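Local coordinates for periplasmic binding protein (Veillonella parvula, PDB 4N01) that probably captures a solute in the periplasm and hands it to a membrane importer of the ABC type, at residues 210-215 with 265-270; 258-263 with 296-301. One frame throughout, in Å; residues are numbered along the deposited sequence.

Contact 1. Residues 210-215 with 265-270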
ATOM      1  N   ARG A 210     -13.658 -16.787  -2.978  1.00 15.63           N
ATOM      2  CA  ARG A 210     -12.264 -16.961  -3.375  1.00 12.97           C
ATOM      3  C   ARG A 210     -11.899 -15.962  -4.461  1.00 10.79           C
ATOM      4  O   ARG A 210     -12.662 -15.767  -5.410  1.00 17.24           O
ATOM      5  CB  ARG A 210     -12.033 -18.397  -3.829  1.00 21.12           C
ATOM      6  CG  ARG A 210     -12.022 -19.340  -2.645  1.00 23.20           C
ATOM      7  CD  ARG A 210     -12.382 -20.743  -3.028  1.00 32.51           C
ATOM      8  NE  ARG A 210     -11.396 -21.381  -3.901  1.00 31.79           N
ATOM      9  CZ  ARG A 210     -10.243 -21.899  -3.481  1.00 37.47           C
ATOM     10  NH1 ARG A 210      -9.903 -21.829  -2.197  1.00 41.10           N
ATOM     11  NH2 ARG A 210      -9.419 -22.482  -4.345  1.00 29.44           N
ATOM     12  N   VAL A 211     -10.755 -15.302  -4.304  1.00 10.98           N
ATOM     13  CA  VAL A 211     -10.376 -14.226  -5.229  1.00 12.27           C
ATOM     14  C   VAL A 211      -8.961 -14.408  -5.790  1.00 16.84           C
ATOM     15  O   VAL A 211      -8.118 -15.066  -5.194  1.00 12.17           O
ATOM     16  CB  VAL A 211     -10.524 -12.820  -4.584  1.00 15.84           C
ATOM     17  CG1 VAL A 211     -11.934 -12.644  -4.019  1.00 19.66           C
ATOM     18  CG2 VAL A 211      -9.471 -12.595  -3.480  1.00 13.59           C
ATOM     19  N   PHE A 212      -8.712 -13.829  -6.952  1.00 15.33           N
ATOM     20  CA  PHE A 212      -7.388 -13.843  -7.552  1.00  9.33           C
ATOM     21  C   PHE A 212      -7.037 -12.406  -7.889  1.00 12.66           C
ATOM     22  O   PHE A 212      -7.841 -11.680  -8.478  1.00 14.28           O
ATOM     23  CB  PHE A 212      -7.399 -14.707  -8.820  1.00 14.36           C
ATOM     24  CG  PHE A 212      -6.143 -14.600  -9.640  1.00 15.16           C
ATOM     25  CD1 PHE A 212      -4.946 -15.150  -9.181  1.00 18.72           C
ATOM     26  CD2 PHE A 212      -6.160 -13.975 -10.875  1.00 20.93           C
ATOM     27  CE1 PHE A 212      -3.783 -15.053  -9.946  1.00 15.37           C
ATOM     28  CE2 PHE A 212      -5.008 -13.880 -11.645  1.00 22.09           C
ATOM     29  CZ  PHE A 212      -3.818 -14.417 -11.179  1.00 15.69           C
ATOM     30  N   ILE A 213      -5.851 -11.971  -7.484  1.00 13.18           N
ATOM     31  CA  ILE A 213      -5.414 -10.617  -7.799  1.00 13.04           C
ATOM     32  C   ILE A 213      -4.552 -10.621  -9.065  1.00 17.48           C
ATOM     33  O   ILE A 213      -3.512 -11.285  -9.127  1.00 18.35           O
ATOM     34  CB  ILE A 213      -4.613  -9.991  -6.641  1.00 19.55           C
ATOM     35  CG1 ILE A 213      -5.501  -9.867  -5.398  1.00 22.25           C
ATOM     36  CG2 ILE A 213      -4.109  -8.624  -7.056  1.00 15.91           C
ATOM     37  CD1 ILE A 213      -5.452 -11.060  -4.490  1.00 26.75           C
ATOM     38  N   TYR A 214      -4.985  -9.869 -10.071  1.00 15.62           N
ATOM     39  CA  TYR A 214      -4.295  -9.822 -11.353  1.00 18.37           C
ATOM     40  C   TYR A 214      -3.649  -8.445 -11.482  1.00 21.47           C
ATOM     41  O   TYR A 214      -4.334  -7.440 -11.706  1.00 17.53           O
ATOM     42  CB  TYR A 214      -5.303 -10.087 -12.482  1.00 17.21           C
ATOM     43  CG  TYR A 214      -4.784  -9.986 -13.911  1.00 15.86           C
ATOM     44  CD1 TYR A 214      -4.374 -11.118 -14.605  1.00 24.13           C
ATOM     45  CD2 TYR A 214      -4.745  -8.766 -14.574  1.00 18.31           C
ATOM     46  CE1 TYR A 214      -3.924 -11.036 -15.917  1.00 27.95           C
ATOM     47  CE2 TYR A 214      -4.298  -8.675 -15.882  1.00 22.65           C
ATOM     48  CZ  TYR A 214      -3.889  -9.811 -16.546  1.00 23.81           C
ATOM     49  OH  TYR A 214      -3.451  -9.708 -17.844  1.00 24.11           O
ATOM     50  N   ASP A 215      -2.334  -8.386 -11.303  1.00 17.46           N
ATOM     51  CA  ASP A 215      -1.636  -7.113 -11.437  1.00 17.28           C
ATOM     52  C   ASP A 215      -1.361  -6.810 -12.894  1.00 19.76           C
ATOM     53  O   ASP A 215      -1.597  -5.692 -13.377  1.00 26.49           O
ATOM     54  CB  ASP A 215      -0.311  -7.141 -10.690  1.00 25.11           C
ATOM     55  CG  ASP A 215       0.475  -5.861 -10.874  1.00 30.38           C
ATOM     56  OD1 ASP A 215       0.319  -4.941 -10.041  1.00 31.58           O
ATOM     57  OD2 ASP A 215       1.242  -5.759 -11.862  1.00 34.22           O
ATOM     58  N   ASP A 265     -13.735 -17.094  -7.516  1.00 11.93           N
ATOM     59  CA  ASP A 265     -15.053 -16.474  -7.718  1.00 15.82           C
ATOM     60  C   ASP A 265     -14.942 -15.077  -8.332  1.00 18.09           C
ATOM     61  O   ASP A 265     -15.797 -14.669  -9.123  1.00 13.49           O
ATOM     62  CB  ASP A 265     -15.775 -16.356  -6.364  1.00 13.81           C
ATOM     63  CG  ASP A 265     -16.088 -17.710  -5.756  1.00 24.60           C
ATOM     64  OD1 ASP A 265     -16.701 -18.533  -6.460  1.00 31.47           O
ATOM     65  OD2 ASP A 265     -15.704 -17.961  -4.585  1.00 19.55           O
ATOM     66  N   TYR A 266     -13.903 -14.338  -7.945  1.00 11.22           N
ATOM     67  CA  TYR A 266     -13.703 -12.963  -8.429  1.00 14.21           C
ATOM     68  C   TYR A 266     -12.265 -12.772  -8.857  1.00 15.61           C
ATOM     69  O   TYR A 266     -11.357 -13.367  -8.281  1.00 13.58           O
ATOM     70  CB  TYR A 266     -14.066 -11.919  -7.348  1.00 10.76           C
ATOM     71  CG  TYR A 266     -15.533 -11.925  -7.026  1.00 15.61           C
ATOM     72  CD1 TYR A 266     -16.395 -10.993  -7.590  1.00 15.61           C
ATOM     73  CD2 TYR A 266     -16.069 -12.897  -6.200  1.00 14.95           C
ATOM     74  CE1 TYR A 266     -17.757 -11.022  -7.324  1.00 15.12           C
ATOM     75  CE2 TYR A 266     -17.422 -12.946  -5.933  1.00 17.19           C
ATOM     76  CZ  TYR A 266     -18.261 -12.008  -6.500  1.00 21.38           C
ATOM     77  OH  TYR A 266     -19.602 -12.071  -6.237  1.00 23.91           O
ATOM     78  N   ILE A 267     -12.058 -11.949  -9.875  1.00 12.44           N
ATOM     79  CA  ILE A 267     -10.716 -11.539 -10.253  1.00 13.68           C
ATOM     80  C   ILE A 267     -10.568 -10.038 -10.018  1.00 12.67           C
ATOM     81  O   ILE A 267     -11.298  -9.222 -10.591  1.00 11.63           O
ATOM     82  CB  ILE A 267     -10.404 -11.878 -11.737  1.00 12.89           C
ATOM     83  CG1 ILE A 267     -10.303 -13.398 -11.921  1.00 15.91           C
ATOM     84  CG2 ILE A 267      -9.097 -11.211 -12.164  1.00 14.52           C
ATOM     85  CD1 ILE A 267     -10.379 -13.835 -13.378  1.00 13.50           C
ATOM     86  N   ILE A 268      -9.635  -9.670  -9.146  1.00 11.41           N
ATOM     87  CA  ILE A 268      -9.430  -8.278  -8.803  1.00 12.02           C
ATOM     88  C   ILE A 268      -8.262  -7.776  -9.629  1.00 13.65           C
ATOM     89  O   ILE A 268      -7.167  -8.332  -9.575  1.00 14.52           O
ATOM     90  CB  ILE A 268      -9.109  -8.132  -7.295  1.00 13.95           C
ATOM     91  CG1 ILE A 268     -10.305  -8.591  -6.450  1.00 15.04           C
ATOM     92  CG2 ILE A 268      -8.746  -6.694  -6.957  1.00 12.64           C
ATOM     93  CD1 ILE A 268      -9.956  -8.843  -4.957  1.00 15.62           C
ATOM     94  N   ILE A 269      -8.493  -6.712 -10.385  1.00 14.08           N
ATOM     95  CA  ILE A 269      -7.547  -6.269 -11.393  1.00 15.91           C
ATOM     96  C   ILE A 269      -6.997  -4.897 -11.031  1.00 16.68           C
ATOM     97  O   ILE A 269      -7.763  -3.947 -10.831  1.00 15.74           O
ATOM     98  CB  ILE A 269      -8.249  -6.151 -12.763  1.00 12.22           C
ATOM     99  CG1 ILE A 269      -8.673  -7.546 -13.263  1.00 14.73           C
ATOM    100  CG2 ILE A 269      -7.358  -5.414 -13.775  1.00 15.36           C
ATOM    101  CD1 ILE A 269      -9.495  -7.496 -14.551  1.00 13.82           C
ATOM    102  N   ALA A 270      -5.676  -4.783 -10.959  1.00 18.80           N
ATOM    103  CA  ALA A 270      -5.051  -3.492 -10.684  1.00 19.29           C
ATOM    104  C   ALA A 270      -5.063  -2.610 -11.933  1.00 20.74           C
ATOM    105  O   ALA A 270      -4.575  -3.000 -12.996  1.00 19.90           O
ATOM    106  CB  ALA A 270      -3.619  -3.678 -10.170  1.00 20.77           C
TER

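Contact 2. Residues 258-263 with 296-301. With FMT (formic acid), chain H.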
ATOM      1  N   THR A 258      -2.377 -22.877 -12.019  1.00 15.72           N
ATOM      2  CA  THR A 258      -2.691 -22.803 -10.606  1.00 15.82           C
ATOM      3  C   THR A 258      -3.989 -22.026 -10.398  1.00 17.62           C
ATOM      4  O   THR A 258      -4.845 -22.422  -9.601  1.00 16.69           O
ATOM      5  CB  THR A 258      -1.545 -22.131  -9.831  1.00 18.87           C
ATOM      6  OG1 THR A 258      -0.349 -22.902 -10.012  1.00 19.85           O
ATOM      7  CG2 THR A 258      -1.879 -22.071  -8.349  1.00 18.40           C
ATOM      8  N   VAL A 259      -4.140 -20.926 -11.127  1.00 17.32           N
ATOM      9  CA  VAL A 259      -5.354 -20.122 -11.034  1.00 17.69           C
ATOM     10  C   VAL A 259      -6.565 -20.933 -11.485  1.00 16.29           C
ATOM     11  O   VAL A 259      -7.624 -20.907 -10.852  1.00 17.26           O
ATOM     12  CB  VAL A 259      -5.236 -18.875 -11.907  1.00 18.09           C
ATOM     13  CG1 VAL A 259      -6.472 -17.985 -11.738  1.00 18.22           C
ATOM     14  CG2 VAL A 259      -3.951 -18.119 -11.554  1.00 16.39           C
ATOM     15  N   ILE A 260      -6.410 -21.647 -12.595  1.00 13.50           N
ATOM     16  CA  ILE A 260      -7.484 -22.486 -13.103  1.00 14.96           C
ATOM     17  C   ILE A 260      -7.888 -23.555 -12.079  1.00 16.44           C
ATOM     18  O   ILE A 260      -9.083 -23.791 -11.864  1.00 19.72           O
ATOM     19  CB  ILE A 260      -7.071 -23.172 -14.425  1.00 17.89           C
ATOM     20  CG1 ILE A 260      -6.903 -22.119 -15.532  1.00 19.02           C
ATOM     21  CG2 ILE A 260      -8.113 -24.178 -14.849  1.00 16.20           C
ATOM     22  CD1 ILE A 260      -6.149 -22.668 -16.753  1.00 21.87           C
ATOM     23  N   ALA A 261      -6.900 -24.195 -11.454  1.00 18.18           N
ATOM     24  CA  ALA A 261      -7.160 -25.220 -10.439  1.00 17.45           C
ATOM     25  C   ALA A 261      -7.925 -24.626  -9.251  1.00 22.38           C
ATOM     26  O   ALA A 261      -8.821 -25.256  -8.690  1.00 18.79           O
ATOM     27  CB  ALA A 261      -5.852 -25.818  -9.957  1.00 15.14           C
ATOM     28  N   GLN A 262      -7.554 -23.413  -8.870  1.00 18.07           N
ATOM     29  CA  GLN A 262      -8.152 -22.752  -7.710  1.00 14.43           C
ATOM     30  C   GLN A 262      -9.537 -22.189  -8.010  1.00 16.88           C
ATOM     31  O   GLN A 262     -10.337 -21.988  -7.095  1.00 21.83           O
ATOM     32  CB  GLN A 262      -7.231 -21.633  -7.208  1.00 18.58           C
ATOM     33  CG  GLN A 262      -5.985 -22.121  -6.462  1.00 17.87           C
ATOM     34  CD  GLN A 262      -6.302 -22.784  -5.129  1.00 20.11           C
ATOM     35  OE1 GLN A 262      -6.963 -23.829  -5.079  1.00 20.78           O
ATOM     36  NE2 GLN A 262      -5.830 -22.175  -4.035  1.00 18.73           N
ATOM     37  N   ASN A 263      -9.799 -21.915  -9.285  1.00 14.79           N
ATOM     38  CA  ASN A 263     -11.125 -21.476  -9.731  1.00 14.93           C
ATOM     39  C   ASN A 263     -11.704 -20.325  -8.908  1.00 13.09           C
ATOM     40  O   ASN A 263     -12.707 -20.500  -8.223  1.00 15.78           O
ATOM     41  CB  ASN A 263     -12.098 -22.664  -9.692  1.00 16.08           C
ATOM     42  CG  ASN A 263     -13.321 -22.442 -10.561  1.00 21.70           C
ATOM     43  OD1 ASN A 263     -13.317 -21.575 -11.432  1.00 21.82           O
ATOM     44  ND2 ASN A 263     -14.368 -23.231 -10.332  1.00 26.56           N
ATOM     45  N   GLN A 296     -11.385 -19.895 -19.812  0.50 23.03           N
ATOM     46  CA  GLN A 296     -12.799 -19.672 -20.080  0.50 25.47           C
ATOM     47  C   GLN A 296     -13.775 -20.379 -19.148  0.50 29.43           C
ATOM     48  O   GLN A 296     -14.937 -19.987 -19.059  0.50 32.37           O
ATOM     49  CB  GLN A 296     -13.143 -19.949 -21.547  0.50 25.90           C
ATOM     50  CG  GLN A 296     -13.100 -18.692 -22.402  0.50 24.57           C
ATOM     51  CD  GLN A 296     -13.902 -17.533 -21.810  0.50 25.26           C
ATOM     52  OE1 GLN A 296     -13.510 -16.373 -21.936  0.50 23.61           O
ATOM     53  NE2 GLN A 296     -15.040 -17.843 -21.181  0.50 34.59           N
ATOM     54  N   ASP A 297     -13.310 -21.399 -18.442  1.00 26.87           N
ATOM     55  CA  ASP A 297     -14.181 -22.101 -17.503  1.00 34.02           C
ATOM     56  C   ASP A 297     -13.971 -21.697 -16.039  1.00 26.25           C
ATOM     57  O   ASP A 297     -14.618 -22.233 -15.147  1.00 22.18           O
ATOM     58  CB  ASP A 297     -14.099 -23.615 -17.698  1.00 48.26           C
ATOM     59  CG  ASP A 297     -14.616 -24.053 -19.058  1.00 57.99           C
ATOM     60  OD1 ASP A 297     -15.377 -23.282 -19.690  1.00 53.18           O
ATOM     61  OD2 ASP A 297     -14.264 -25.168 -19.492  1.00 68.14           O
ATOM     62  N   ILE A 298     -13.088 -20.734 -15.794  1.00 16.95           N
ATOM     63  CA  ILE A 298     -12.944 -20.186 -14.447  1.00 15.23           C
ATOM     64  C   ILE A 298     -14.242 -19.461 -14.068  1.00 20.38           C
ATOM     65  O   ILE A 298     -14.787 -18.693 -14.868  1.00 17.58           O
ATOM     66  CB  ILE A 298     -11.747 -19.198 -14.364  1.00 17.04           C
ATOM     67  CG1 ILE A 298     -10.416 -19.950 -14.528  1.00 14.29           C
ATOM     68  CG2 ILE A 298     -11.766 -18.413 -13.049  1.00 16.63           C
ATOM     69  CD1 ILE A 298      -9.196 -19.011 -14.578  1.00 15.39           C
ATOM     70  N   THR A 299     -14.750 -19.728 -12.865  1.00 16.23           N
ATOM     71  CA  THR A 299     -16.009 -19.133 -12.403  1.00 20.47           C
ATOM     72  C   THR A 299     -16.070 -17.609 -12.575  1.00 18.38           C
ATOM     73  O   THR A 299     -17.023 -17.092 -13.154  1.00 16.49           O
ATOM     74  CB  THR A 299     -16.267 -19.486 -10.931  1.00 18.84           C
ATOM     75  OG1 THR A 299     -16.444 -20.901 -10.825  1.00 19.33           O
ATOM     76  CG2 THR A 299     -17.516 -18.791 -10.428  1.00 21.67           C
ATOM     77  N   ALA A 300     -15.058 -16.903 -12.078  1.00 15.54           N
ATOM     78  CA  ALA A 300     -14.986 -15.454 -12.248  1.00 17.09           C
ATOM     79  C   ALA A 300     -15.126 -15.022 -13.712  1.00 17.81           C
ATOM     80  O   ALA A 300     -15.788 -14.026 -14.021  1.00 16.95           O
ATOM     81  CB  ALA A 300     -13.680 -14.916 -11.650  1.00 14.18           C
ATOM     82  N   VAL A 301     -14.505 -15.765 -14.618  1.00 13.09           N
ATOM     83  CA  VAL A 301     -14.571 -15.408 -16.026  1.00 15.23           C
ATOM     84  C   VAL A 301     -15.965 -15.651 -16.593  1.00 19.60           C
ATOM     85  O   VAL A 301     -16.520 -14.787 -17.280  1.00 18.05           O
ATOM     86  CB  VAL A 301     -13.512 -16.188 -16.846  1.00 19.70           C
ATOM     87  CG1 VAL A 301     -13.643 -15.864 -18.326  1.00 21.88           C
ATOM     88  CG2 VAL A 301     -12.106 -15.844 -16.349  1.00 16.54           C
TER
HETATM   89  C   FMT H 406      -5.770 -21.595  -0.348  1.00 52.85           C
HETATM   90  O1  FMT H 406      -4.930 -22.124  -1.078  1.00 50.96           O
HETATM   91  O2  FMT H 406      -6.175 -20.444  -0.494  1.00 53.12           O

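Contact 1. Residues 210-215 with 265-270
Asp265 reaches across to Arg210 where two parallel strands of the sheet begin. Its CB lies 3.3 Å from Arg210 O. CG stands beside its own backbone N, anti to the carbonyl carbon (chi1 -65°), which puts it on the Arg210 side, 3.8 Å from Arg210 N. At the tip, OD2 accepts the N-H of Arg210 at 2.9 Å, almost straight (176°). The donor comes from the anti side of the carboxylate, 16° out of its plane, and the same oxygen also passes Arg210 CB. Arg210 O takes Tyr266 N at 3.2 Å and also Asp265 N, the latter in a weak, bent bond. The guanidinium turns away from Asp265 and its NH2 bonds Gln262 O. Beyond this, the parallel ladder runs Phe212 N to Tyr266 O, Ile268 N to Phe212 O, Tyr214 N to Ile268 O (2.7 Å) and Ala270 N to Tyr214 O. Side chains alternate between the faces. On one, the Val211 and Ile268 side chains cross obliquely, Ile268 CD1 lying 4.0 Å from Val211 CB; on the other, Ile267 CG2 meets Tyr214 CB at 4.0 Å and sits at the edge of the Phe212 ring, 4.2 Å from its CD2. An alanine in place of Asp265 would probably leave Arg210 N without this acceptor at the start of the strand pair. These are the two inner strands of a four-stranded parallel sheet, flanked by strands 238-240 and 306-309: apolar side chains pack on both faces, and the Asp265 carboxylate adds a side-chain acceptor where the strands start.

Contact 2. Residues 258-263 with 296-301
The flat carboxamide of Asn263 turns its OD1 to Thr299. Thr299 OG1 stands to one side of the amide plane, 3.5 Å from Asn263 CG, and gives a weak hydrogen bond to Asn263 OD1 at 3.3 Å. Thr299 N approaches that oxygen closer to the plane, tilted only 17° from it, and makes the strong bond: 2.7 Å to Asn263 OD1, nearly straight at 171°. Ile298 CA also comes to this oxygen, 3.3 Å from Asn263 OD1. CG of Asn263 is anti to the backbone N (chi1 -160°), and the oxygen it carries meets the start of helix 299-303; the Asn263 and Thr299 side chains cross at about a right angle. Beside this polar joint lies an apolar one. Ile298 CD1 touches Ile260 CG1 at 4.0 Å and Val259 CG1 at 4.1 Å, pressing on the last turn of helix 256-262, while Pro264 touches Ile298 too. On another side of that helix, Gln262 NE2 bonds Val241 O and makes a weak bond to O1 of a bound formic acid, probably from the crystallisation liquor. Asn263 leaves the helix with positive phi, where the chain turns off toward Pro264. Ile298 is the N-cap residue of helix 299-303, and the N-H of Thr299, the first residue of that helix, is taken by Asn263 OD1 from outside it. One amide oxygen thus ties the end of one helix to the start of another.

How the contacts relate
The segments alternate along the chain, and contacts 1 and 2, with centres 11 Å apart, touch directly. Helix 256-262 runs by way of Pro264 into strand 266-270. Phe212 CE1 of contact 1 packs 3.5 Å from Val259 CG2 of contact 2, and Ala300 CB lies 3.7 Å from Ile267 CG1, so both segments of contact 2 cover the Phe212 and Ile267 face of the sheet. A probable hydrogen bond of 2.9 Å from Arg210 NH2 to Gln262 OE1 adds a polar link. At the far end of the strands, a glycerol, probably from the crystallisation liquor, lies about 4 Å from the Asp215 side chain.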